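PDB 4F53: SusD homolog, which probably binds mucin O-glycans at the bacterial cell surface, as a SusD-type lipoprotein that works with an outer-membrane transporter. Local coordinates for residues 25-30 against 100-105; 90-95 against 125-130; 115-120 against 134-139; 478-483 against 494-499. All blocks are in the same frame, centred on the assembly; numbering follows the deposited sequence. Where two conformers were deposited one is given.

Interaction 1 (25-30 against 100-105); sequences WYLVRS and YFNLKN. With ACT (acetate ion), chain C.
Leu27 brings methyl CD2 to 4.3 Å from ND2 of the Asn102 amide. The oxygen of that amide, OD1, is hydrogen-bonded to Gln106 one turn on, consistent with the nitrogen being the atom turned to the leucine. Deeper in, Leu103 swings CG anti to its backbone N (chi1 -171°), and its CD1 comes 4.0 Å from the carbonyl oxygen of Val28; Leu103 was modelled in two conformers, so this touch is less certain. On another side of helix 82-106, Lys104 lies over one ring face of Tyr100, with CD 3.5 Å above the plane, and a bend at chi3 (111°) brings NZ to 3.1 Å from the tyrosine OH, to which it donates. The same ammonium makes a weak 3.2 Å bond from NZ to OXT of an acetate. Tyr100 OH is also hydrogen-bonded to Glu117, so a phenylalanine in its place would probably leave both Glu117 and the Lys104 ammonium without this hydroxyl between them. The chemistry is thus divided: thin van der Waals contact of leucine methyls with an amide nitrogen and a backbone carbonyl joins the helices, while the polar network that orients the Lys104 ammonium, only weakly bonded to the acetate, belongs to helix 82-106 and Glu117.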
# COMPACT_ATOMS: atom_id res chain seq x y z
N TRP A 25 -33.02 1.74 -6.13
CA TRP A 25 -31.87 0.92 -6.53
C TRP A 25 -30.82 1.77 -7.24
O TRP A 25 -29.63 1.55 -7.07
CB TRP A 25 -32.30 -0.26 -7.45
CG TRP A 25 -31.29 -0.62 -8.51
CD1 TRP A 25 -31.35 -0.32 -9.84
CD2 TRP A 25 -30.01 -1.24 -8.29
NE1 TRP A 25 -30.19 -0.73 -10.47
CE2 TRP A 25 -29.36 -1.29 -9.54
CE3 TRP A 25 -29.34 -1.72 -7.15
CZ2 TRP A 25 -28.08 -1.83 -9.69
CZ3 TRP A 25 -28.07 -2.25 -7.30
CH2 TRP A 25 -27.46 -2.30 -8.55
N TYR A 26 -31.28 2.75 -8.04
CA TYR A 26 -30.36 3.61 -8.78
C TYR A 26 -29.39 4.34 -7.83
O TYR A 26 -28.19 4.37 -8.10
CB TYR A 26 -31.15 4.63 -9.64
CG TYR A 26 -30.27 5.40 -10.60
CD1 TYR A 26 -30.05 4.94 -11.89
CD2 TYR A 26 -29.66 6.59 -10.22
CE1 TYR A 26 -29.23 5.64 -12.78
CE2 TYR A 26 -28.83 7.30 -11.09
CZ TYR A 26 -28.64 6.82 -12.38
OH TYR A 26 -27.85 7.52 -13.27
N LEU A 27 -29.91 4.90 -6.71
CA LEU A 27 -29.12 5.63 -5.71
C LEU A 27 -28.22 4.67 -4.92
O LEU A 27 -27.05 4.99 -4.73
CB LEU A 27 -30.02 6.45 -4.76
CG LEU A 27 -29.36 7.19 -3.58
CD1 LEU A 27 -28.26 8.16 -4.03
CD2 LEU A 27 -30.39 7.93 -2.76
N VAL A 28 -28.75 3.51 -4.47
CA VAL A 28 -28.03 2.48 -3.69
C VAL A 28 -26.78 1.99 -4.49
O VAL A 28 -25.68 1.93 -3.93
CB VAL A 28 -28.99 1.31 -3.30
CG1 VAL A 28 -28.23 0.05 -2.87
CG2 VAL A 28 -29.96 1.76 -2.21
N ARG A 29 -26.96 1.69 -5.79
CA ARG A 29 -25.93 1.27 -6.75
C ARG A 29 -24.85 2.35 -6.85
O ARG A 29 -23.66 2.05 -6.86
CB ARG A 29 -26.58 1.03 -8.11
CG ARG A 29 -25.63 0.97 -9.31
CD ARG A 29 -26.32 1.46 -10.56
NE ARG A 29 -25.36 1.75 -11.63
CZ ARG A 29 -25.69 2.06 -12.88
NH1 ARG A 29 -26.97 2.11 -13.24
NH2 ARG A 29 -24.75 2.30 -13.78
N SER A 30 -25.28 3.61 -6.95
CA SER A 30 -24.42 4.78 -7.03
C SER A 30 -23.55 4.93 -5.76
O SER A 30 -22.34 5.14 -5.88
CB SER A 30 -25.28 6.02 -7.27
OG SER A 30 -24.48 7.17 -7.46
N TYR A 100 -21.85 6.34 3.04
CA TYR A 100 -21.99 5.16 3.89
C TYR A 100 -23.26 5.27 4.75
O TYR A 100 -24.08 4.35 4.77
CB TYR A 100 -20.72 4.98 4.75
CG TYR A 100 -20.84 3.96 5.85
CD1 TYR A 100 -20.66 2.60 5.59
CD2 TYR A 100 -21.12 4.34 7.16
CE1 TYR A 100 -20.76 1.65 6.60
CE2 TYR A 100 -21.23 3.40 8.18
CZ TYR A 100 -21.05 2.06 7.90
OH TYR A 100 -21.15 1.15 8.92
N PHE A 101 -23.44 6.41 5.43
CA PHE A 101 -24.63 6.62 6.28
C PHE A 101 -25.90 6.67 5.43
O PHE A 101 -26.93 6.14 5.84
CB PHE A 101 -24.48 7.90 7.12
CG PHE A 101 -23.40 7.82 8.17
CD1 PHE A 101 -23.39 6.79 9.11
CD2 PHE A 101 -22.43 8.82 8.27
CE1 PHE A 101 -22.40 6.73 10.09
CE2 PHE A 101 -21.44 8.75 9.26
CZ PHE A 101 -21.42 7.70 10.15
N ASN A 102 -25.81 7.25 4.22
CA ASN A 102 -26.94 7.35 3.31
C ASN A 102 -27.38 5.96 2.83
O ASN A 102 -28.58 5.68 2.89
CB ASN A 102 -26.61 8.28 2.15
CG ASN A 102 -27.79 8.71 1.33
OD1 ASN A 102 -28.96 8.51 1.69
ND2 ASN A 102 -27.52 9.30 0.18
N LEU A 103 -26.43 5.11 2.39
CA LEU A 103 -26.68 3.73 1.93
C LEU A 103 -27.40 2.91 3.01
O LEU A 103 -28.29 2.13 2.68
CB LEU A 103 -25.37 3.02 1.52
CG LEU A 103 -25.49 1.65 0.83
CD1 LEU A 103 -24.40 1.45 -0.18
CD2 LEU A 103 -25.45 0.50 1.83
N LYS A 104 -27.00 3.07 4.30
CA LYS A 104 -27.60 2.37 5.43
C LYS A 104 -29.06 2.83 5.64
O LYS A 104 -29.88 2.02 6.08
CB LYS A 104 -26.77 2.58 6.71
CG LYS A 104 -25.46 1.78 6.76
CD LYS A 104 -24.60 2.28 7.91
CE LYS A 104 -24.47 1.29 9.02
NZ LYS A 104 -23.86 1.91 10.24
N ASN A 105 -29.40 4.09 5.28
CA ASN A 105 -30.77 4.64 5.36
C ASN A 105 -31.59 4.29 4.11
O ASN A 105 -32.81 4.32 4.16
CB ASN A 105 -30.76 6.17 5.53
CG ASN A 105 -30.10 6.71 6.79
OD1 ASN A 105 -30.05 6.04 7.84
ND2 ASN A 105 -29.63 7.95 6.73
C ACT C . -21.29 2.53 12.94
O ACT C . -21.75 3.64 12.58
OXT ACT C . -21.80 1.40 12.62
CH3 ACT C . -20.02 2.55 13.84

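Interaction 2 (90-95 against 125-130); sequences NDFYSK and LRVTDT
Phe92 and Val127 face each other, their CA atoms 7.8 Å apart, where the helical segments 90-95 and 125-130 run nearly antiparallel at 159° with axes 10.9 Å apart. Val127 fills the space between two aromatic residues, using a different methyl for each. CG2 lies obliquely to the Phe92 ring, 3.8 Å from its CD2 and as near to CG, as the two side chains slide past each other in opposite directions. CG1, placed anti to the backbone N (chi1 -174°), instead meets CE1 of Tyr93 at 4.0 Å. At the far end of the Phe92 ring, CZ is 3.6 Å from NE of Arg126; ring and guanidinium planes are 41° apart, and the two side chains cross at about a right angle, which is not a flat stack. The bend of the arginine at chi3 turns its terminal nitrogens onward to other partners: NH2 forms a salt bridge with Asp51 and NH1 a hydrogen bond to the carbonyl of Met39. Tyr93 likewise sends its hydroxyl past the valine, to the carbonyl oxygen of Pro135. One turn beyond Arg126, OG1 of Thr130 folds back and donates to the Arg126 carbonyl oxygen at 2.7 Å, so that this hydroxyl is satisfied within its own helix. Phe92, Tyr93, Arg126 and Val127, which make the contact, are all buried. The chemistry therefore implies an apolar seam centred on Val127, flanked by polar ends whose buried charge and hydroxyl are matched by residues elsewhere in the fold, so that helices 82-106 and 110-131 are tied to their surroundings as well as to each other.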
# COMPACT_ATOMS: atom_id res chain seq x y z
N ASN A 90 -8.71 13.74 6.81
CA ASN A 90 -10.00 14.40 6.59
C ASN A 90 -10.70 14.00 5.31
O ASN A 90 -11.91 13.81 5.35
CB ASN A 90 -9.86 15.93 6.62
CG ASN A 90 -9.57 16.49 7.99
OD1 ASN A 90 -8.47 16.33 8.54
ND2 ASN A 90 -10.55 17.15 8.59
N ASP A 91 -9.98 13.90 4.18
CA ASP A 91 -10.60 13.60 2.90
C ASP A 91 -11.17 12.18 2.84
O ASP A 91 -12.18 12.00 2.18
CB ASP A 91 -9.66 13.88 1.72
CG ASP A 91 -9.46 15.36 1.41
OD1 ASP A 91 -9.60 16.20 2.34
OD2 ASP A 91 -9.15 15.68 0.25
N PHE A 92 -10.61 11.21 3.56
CA PHE A 92 -11.22 9.87 3.60
C PHE A 92 -12.57 9.90 4.31
O PHE A 92 -13.51 9.28 3.82
CB PHE A 92 -10.32 8.83 4.25
CG PHE A 92 -9.31 8.23 3.29
CD1 PHE A 92 -9.72 7.38 2.27
CD2 PHE A 92 -7.96 8.49 3.43
CE1 PHE A 92 -8.79 6.82 1.39
CE2 PHE A 92 -7.03 7.92 2.57
CZ PHE A 92 -7.45 7.09 1.55
N TYR A 93 -12.68 10.67 5.41
CA TYR A 93 -13.93 10.80 6.18
C TYR A 93 -15.00 11.55 5.38
O TYR A 93 -16.14 11.09 5.35
CB TYR A 93 -13.69 11.46 7.55
CG TYR A 93 -13.04 10.51 8.54
CD1 TYR A 93 -11.67 10.24 8.50
CD2 TYR A 93 -13.81 9.84 9.50
CE1 TYR A 93 -11.08 9.36 9.39
CE2 TYR A 93 -13.22 8.95 10.40
CZ TYR A 93 -11.86 8.72 10.35
OH TYR A 93 -11.29 7.83 11.21
N SER A 94 -14.64 12.68 4.71
CA SER A 94 -15.54 13.51 3.88
C SER A 94 -16.09 12.76 2.68
O SER A 94 -17.24 12.95 2.28
CB SER A 94 -14.80 14.74 3.35
OG SER A 94 -14.19 15.49 4.39
N LYS A 95 -15.23 11.93 2.08
CA LYS A 95 -15.60 11.20 0.87
C LYS A 95 -16.31 9.89 1.17
O LYS A 95 -17.14 9.48 0.36
CB LYS A 95 -14.37 10.94 0.00
CG LYS A 95 -13.78 12.21 -0.58
CD LYS A 95 -12.47 11.90 -1.27
CE LYS A 95 -11.70 13.15 -1.61
NZ LYS A 95 -12.29 13.83 -2.78
N LEU A 125 -8.92 0.83 7.24
CA LEU A 125 -7.68 0.07 7.49
C LEU A 125 -6.49 0.92 7.01
O LEU A 125 -5.52 1.01 7.73
CB LEU A 125 -7.68 -1.31 6.80
CG LEU A 125 -6.45 -2.23 7.04
CD1 LEU A 125 -6.31 -2.61 8.54
CD2 LEU A 125 -6.56 -3.50 6.21
N ARG A 126 -6.59 1.58 5.83
CA ARG A 126 -5.54 2.49 5.32
C ARG A 126 -5.30 3.63 6.30
O ARG A 126 -4.15 3.97 6.58
CB ARG A 126 -5.91 3.13 3.96
CG ARG A 126 -6.28 2.20 2.83
CD ARG A 126 -6.71 3.03 1.63
NE ARG A 126 -5.67 4.02 1.31
CZ ARG A 126 -5.07 4.14 0.14
NH1 ARG A 126 -5.43 3.38 -0.89
NH2 ARG A 126 -4.12 5.05 -0.03
N VAL A 127 -6.40 4.23 6.80
CA VAL A 127 -6.39 5.38 7.72
C VAL A 127 -5.77 4.99 9.08
O VAL A 127 -4.87 5.71 9.54
CB VAL A 127 -7.79 6.04 7.87
CG1 VAL A 127 -7.69 7.31 8.72
CG2 VAL A 127 -8.39 6.36 6.49
N THR A 128 -6.21 3.88 9.72
CA THR A 128 -5.59 3.50 10.99
C THR A 128 -4.12 3.09 10.76
O THR A 128 -3.26 3.41 11.59
CB THR A 128 -6.40 2.47 11.80
OG1 THR A 128 -5.73 2.35 13.05
CG2 THR A 128 -6.48 1.07 11.15
N ASP A 129 -3.81 2.47 9.63
CA ASP A 129 -2.41 2.11 9.32
C ASP A 129 -1.56 3.35 9.04
O ASP A 129 -0.34 3.26 9.11
CB ASP A 129 -2.33 1.12 8.16
CG ASP A 129 -2.81 -0.28 8.54
OD1 ASP A 129 -3.07 -0.52 9.74
OD2 ASP A 129 -2.92 -1.14 7.65
N THR A 130 -2.19 4.52 8.76
CA THR A 130 -1.47 5.78 8.56
C THR A 130 -1.27 6.52 9.90
O THR A 130 -0.20 7.09 10.12
CB THR A 130 -2.20 6.69 7.54
OG1 THR A 130 -2.42 5.97 6.34
CG2 THR A 130 -1.44 7.96 7.21

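Interaction 3 (115-120 against 134-139); sequences LAELYR and IPYSKV
Arg120 lays its guanidinium flat over one face of the Tyr136 ring, with centres 4.2 Å apart and planes only 16° from parallel. The charge sits over the ring face, CZ being 24° off the normal through the centroid, so this is a cation-pi stack; NE of Arg120 and CE1 of Tyr136 are 3.8 Å apart. The arginine chain, extended from CG to NE, brings NH2 to within 2.9 Å of the Tyr136 carbonyl oxygen. Among the ionic contacts, NH1 donates in the guanidinium plane to the syn lone pair of Glu117 OE2 at 2.9 Å, with an N-H...O angle of 157°. The other carboxylate oxygen, OE1, is hydrogen-bonded to Tyr100, which probably positions Glu117 for this salt bridge. The bridge, joined by a hydrogen bond from NE to Tyr97 OH, is likely to limit rotation of the group and keep it level over the ring. A water extends the polar network: it accepts from Tyr136 OH and donates to Glu117 OE2, each oxygen 2.6 Å from it. By van der Waals contact, CG2 of Val139 approaches NH2 of Arg120 obliquely. An acetate, probably from the crystallisation liquor, lies beside Arg120 with its methyl carbon nearest, about 3 Å away at the closest atoms. The stack ties helix 110-131 to the loop leading to helix 152-173 in this TPR-like, SusD-family fold.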
# COMPACT_ATOMS: atom_id res chain seq x y z
N LEU A 115 -21.32 -5.53 2.07
CA LEU A 115 -20.32 -5.00 1.14
C LEU A 115 -19.92 -3.57 1.54
O LEU A 115 -18.74 -3.26 1.54
CB LEU A 115 -20.86 -5.03 -0.28
CG LEU A 115 -20.89 -6.38 -0.96
CD1 LEU A 115 -21.71 -6.30 -2.20
CD2 LEU A 115 -19.48 -6.87 -1.27
N ALA A 116 -20.89 -2.73 1.94
CA ALA A 116 -20.63 -1.36 2.41
C ALA A 116 -19.68 -1.39 3.62
O ALA A 116 -18.72 -0.62 3.66
CB ALA A 116 -21.95 -0.67 2.78
N GLU A 117 -19.92 -2.32 4.57
CA GLU A 117 -19.07 -2.53 5.75
C GLU A 117 -17.68 -3.05 5.36
O GLU A 117 -16.70 -2.65 5.98
CB GLU A 117 -19.71 -3.49 6.75
CG GLU A 117 -19.25 -3.27 8.18
CD GLU A 117 -19.61 -1.91 8.76
OE1 GLU A 117 -20.63 -1.33 8.33
OE2 GLU A 117 -18.86 -1.43 9.64
N LEU A 118 -17.60 -3.95 4.36
CA LEU A 118 -16.32 -4.48 3.86
C LEU A 118 -15.46 -3.33 3.30
O LEU A 118 -14.28 -3.27 3.61
CB LEU A 118 -16.55 -5.57 2.80
CG LEU A 118 -15.28 -6.21 2.17
CD1 LEU A 118 -14.44 -6.94 3.20
CD2 LEU A 118 -15.65 -7.17 1.05
N TYR A 119 -16.07 -2.40 2.52
CA TYR A 119 -15.38 -1.24 1.94
C TYR A 119 -14.90 -0.33 3.05
O TYR A 119 -13.75 0.10 3.01
CB TYR A 119 -16.29 -0.48 0.95
CG TYR A 119 -16.82 -1.33 -0.19
CD1 TYR A 119 -16.10 -2.43 -0.67
CD2 TYR A 119 -18.03 -1.01 -0.81
CE1 TYR A 119 -16.58 -3.19 -1.74
CE2 TYR A 119 -18.53 -1.79 -1.86
CZ TYR A 119 -17.79 -2.86 -2.33
OH TYR A 119 -18.29 -3.62 -3.36
N ARG A 120 -15.75 -0.10 4.07
CA ARG A 120 -15.42 0.69 5.27
C ARG A 120 -14.18 0.13 5.98
O ARG A 120 -13.28 0.90 6.31
CB ARG A 120 -16.60 0.70 6.24
CG ARG A 120 -16.43 1.71 7.33
CD ARG A 120 -17.45 1.45 8.41
NE ARG A 120 -17.28 2.39 9.51
CZ ARG A 120 -17.71 2.18 10.74
NH1 ARG A 120 -18.33 1.04 11.05
NH2 ARG A 120 -17.52 3.09 11.68
N ILE A 134 -7.92 6.28 15.61
CA ILE A 134 -8.75 7.07 14.69
C ILE A 134 -10.23 7.07 15.14
O ILE A 134 -10.65 6.11 15.81
CB ILE A 134 -8.65 6.53 13.19
CG1 ILE A 134 -9.12 5.06 13.07
CG2 ILE A 134 -7.26 6.77 12.54
CD1 ILE A 134 -9.64 4.65 11.68
N PRO A 135 -11.07 8.05 14.73
CA PRO A 135 -12.51 7.91 14.99
C PRO A 135 -13.05 6.74 14.14
O PRO A 135 -12.81 6.70 12.92
CB PRO A 135 -13.11 9.27 14.59
CG PRO A 135 -11.97 10.13 14.18
CD PRO A 135 -10.78 9.26 13.94
N TYR A 136 -13.66 5.74 14.79
CA TYR A 136 -14.17 4.56 14.09
C TYR A 136 -15.56 4.13 14.65
O TYR A 136 -16.58 4.46 14.04
CB TYR A 136 -13.14 3.40 14.09
CG TYR A 136 -13.52 2.30 13.13
CD1 TYR A 136 -13.48 2.50 11.75
CD2 TYR A 136 -13.96 1.07 13.60
CE1 TYR A 136 -13.90 1.50 10.87
CE2 TYR A 136 -14.36 0.06 12.73
CZ TYR A 136 -14.34 0.28 11.36
OH TYR A 136 -14.75 -0.69 10.49
N SER A 137 -15.60 3.44 15.80
CA SER A 137 -16.86 2.96 16.38
C SER A 137 -17.78 4.10 16.84
O SER A 137 -18.98 3.87 16.93
CB SER A 137 -16.60 2.01 17.55
OG SER A 137 -16.03 2.66 18.67
N LYS A 138 -17.25 5.30 17.11
CA LYS A 138 -18.10 6.39 17.61
C LYS A 138 -18.35 7.52 16.58
O LYS A 138 -18.72 8.62 17.00
CB LYS A 138 -17.52 6.97 18.91
CG LYS A 138 -17.46 5.97 20.04
CD LYS A 138 -16.50 6.43 21.10
CE LYS A 138 -16.42 5.44 22.23
NZ LYS A 138 -15.33 5.80 23.18
N VAL A 139 -18.19 7.25 15.27
CA VAL A 139 -18.39 8.28 14.23
C VAL A 139 -19.88 8.69 14.17
O VAL A 139 -20.78 7.83 14.12
CB VAL A 139 -17.84 7.91 12.82
CG1 VAL A 139 -16.33 7.76 12.84
CG2 VAL A 139 -18.51 6.67 12.26
O HOH W 1 -16.70 -2.29 10.89

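Interaction 4 (478-483 against 494-499); sequences MPYPTD and AAVATL
Tyr480 reaches Val496 through its first torsion, which sets CG anti to its own carbonyl carbon (chi1 -64°) and carries the ring to the helix; in Val496 chi1 of 175° leaves CG2, likewise anti to the carbonyl carbon, as the methyl that meets it. That methyl arrives at the ring edge, close to the ring plane, 3.8 Å from CD2 and 3.9 Å from CE2 of Tyr480. Nearer the hydroxyl, CB of Ala495 comes in obliquely, 4.1 Å from CE2 and 4.0 Å from the OH of Tyr480. The small methyl probably allows the phenol to pass close to the helix backbone, Tyr480 OH lying 4.2 Å from Ala495 O. Other groups attend to the rest of the ring: Tyr149 meets it edge-to-face and Arg477 forms a cation-pi contact, while the hydroxyl is hydrogen-bonded to the carbonyl of Pro133. Polar and apolar needs of this buried residue are thus met by different partners. An alanine here is likely to open a gap beside Val496 and Ala495, leaving the Pro133 carbonyl without the phenol and Arg477 without the ring. Within the fold, segment 478-483 leads into helix 482-487 and lets one aromatic side chain bridge to helix 489-502 shortly after it in sequence. Elsewhere in the segment Pro481 packs against Phe89 and Asn90 of helix 82-106, and selenomethionine Met478 touches Thr130 of helix 110-131 and Met54 of helix 44-58.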
# COMPACT_ATOMS: atom_id res chain seq x y z
N MSE A 478 1.74 9.27 10.12
CA MSE A 478 1.51 10.68 9.84
C MSE A 478 1.00 11.31 11.11
O MSE A 478 0.25 10.66 11.85
CB MSE A 478 0.50 10.87 8.68
CG MSE A 478 1.07 10.46 7.33
SE MSE A 478 2.45 11.65 6.66
CE MSE A 478 1.42 13.32 6.50
N PRO A 479 1.40 12.58 11.41
CA PRO A 479 0.85 13.25 12.59
C PRO A 479 -0.57 13.73 12.31
O PRO A 479 -0.93 13.95 11.16
CB PRO A 479 1.82 14.42 12.81
CG PRO A 479 2.35 14.74 11.45
CD PRO A 479 2.28 13.48 10.62
N TYR A 480 -1.38 13.89 13.36
CA TYR A 480 -2.76 14.36 13.20
C TYR A 480 -2.78 15.78 12.65
O TYR A 480 -1.96 16.60 13.07
CB TYR A 480 -3.54 14.30 14.54
CG TYR A 480 -3.71 12.90 15.08
CD1 TYR A 480 -4.33 11.91 14.32
CD2 TYR A 480 -3.31 12.58 16.38
CE1 TYR A 480 -4.51 10.63 14.82
CE2 TYR A 480 -3.48 11.29 16.89
CZ TYR A 480 -4.07 10.32 16.09
OH TYR A 480 -4.25 9.05 16.57
N PRO A 481 -3.70 16.11 11.71
CA PRO A 481 -3.78 17.50 11.21
C PRO A 481 -3.99 18.51 12.35
O PRO A 481 -4.77 18.24 13.28
CB PRO A 481 -4.97 17.47 10.25
CG PRO A 481 -5.10 16.03 9.83
CD PRO A 481 -4.72 15.25 11.07
N THR A 482 -3.28 19.67 12.29
CA THR A 482 -3.32 20.75 13.29
C THR A 482 -4.76 21.24 13.53
O THR A 482 -5.10 21.60 14.65
CB THR A 482 -2.35 21.90 12.90
OG1 THR A 482 -2.49 22.98 13.83
CG2 THR A 482 -2.54 22.41 11.46
N ASP A 483 -5.60 21.25 12.47
CA ASP A 483 -7.00 21.71 12.50
C ASP A 483 -7.87 20.85 13.39
O ASP A 483 -8.87 21.34 13.91
CB ASP A 483 -7.61 21.73 11.08
CG ASP A 483 -7.29 22.96 10.24
OD1 ASP A 483 -7.09 24.05 10.82
OD2 ASP A 483 -7.29 22.84 8.98
N ALA A 494 -6.71 13.08 23.72
CA ALA A 494 -6.91 11.77 24.29
C ALA A 494 -6.35 10.71 23.32
O ALA A 494 -5.73 9.73 23.76
CB ALA A 494 -8.39 11.54 24.59
N ALA A 495 -6.50 10.94 22.01
CA ALA A 495 -5.97 10.06 20.94
C ALA A 495 -4.45 9.99 20.96
O ALA A 495 -3.89 8.93 20.73
CB ALA A 495 -6.43 10.56 19.59
N VAL A 496 -3.78 11.13 21.23
CA VAL A 496 -2.31 11.20 21.32
C VAL A 496 -1.88 10.43 22.58
O VAL A 496 -0.87 9.72 22.55
CB VAL A 496 -1.78 12.66 21.26
CG1 VAL A 496 -0.28 12.72 21.47
CG2 VAL A 496 -2.14 13.31 19.94
N ALA A 497 -2.69 10.51 23.65
CA ALA A 497 -2.43 9.77 24.87
C ALA A 497 -2.61 8.27 24.62
O ALA A 497 -1.78 7.48 25.08
CB ALA A 497 -3.35 10.26 25.97
N THR A 498 -3.63 7.87 23.83
CA THR A 498 -3.89 6.47 23.46
C THR A 498 -2.74 5.94 22.57
O THR A 498 -2.27 4.82 22.77
CB THR A 498 -5.26 6.35 22.76
OG1 THR A 498 -6.29 6.77 23.64
CG2 THR A 498 -5.56 4.96 22.28
N LEU A 499 -2.31 6.76 21.59
CA LEU A 499 -1.22 6.45 20.65
C LEU A 499 0.06 6.12 21.42
O LEU A 499 0.72 5.13 21.11
CB LEU A 499 -1.00 7.64 19.68
CG LEU A 499 0.25 7.63 18.77
CD1 LEU A 499 0.09 6.65 17.59
CD2 LEU A 499 0.59 9.01 18.28

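Each of the first three contacts in this TPR-like protein draws on helix 82-106 or 110-131, and interaction 2 joins the two. Interactions 1 and 3 lie side by side, centres 15 Å apart: Tyr100 OH is 2.6 Å from Glu117 OE1 and Phe101 CZ 3.7 Å from Val139 CG2. One acetate, probably from crystallisation, lies between Lys104 of interaction 1, which bonds it weakly, and Arg120 of interaction 3, nearest its methyl; nothing here places the glycan site. Interactions 2 and 3 join through Tyr93 OH and Pro135 O, 2.6 Å apart. Interaction 4 connects to interaction 2 by backbone, Met478 N lying 2.9 Å from Thr130 O, but stays about 18 Å from interaction 1 at the nearest atoms.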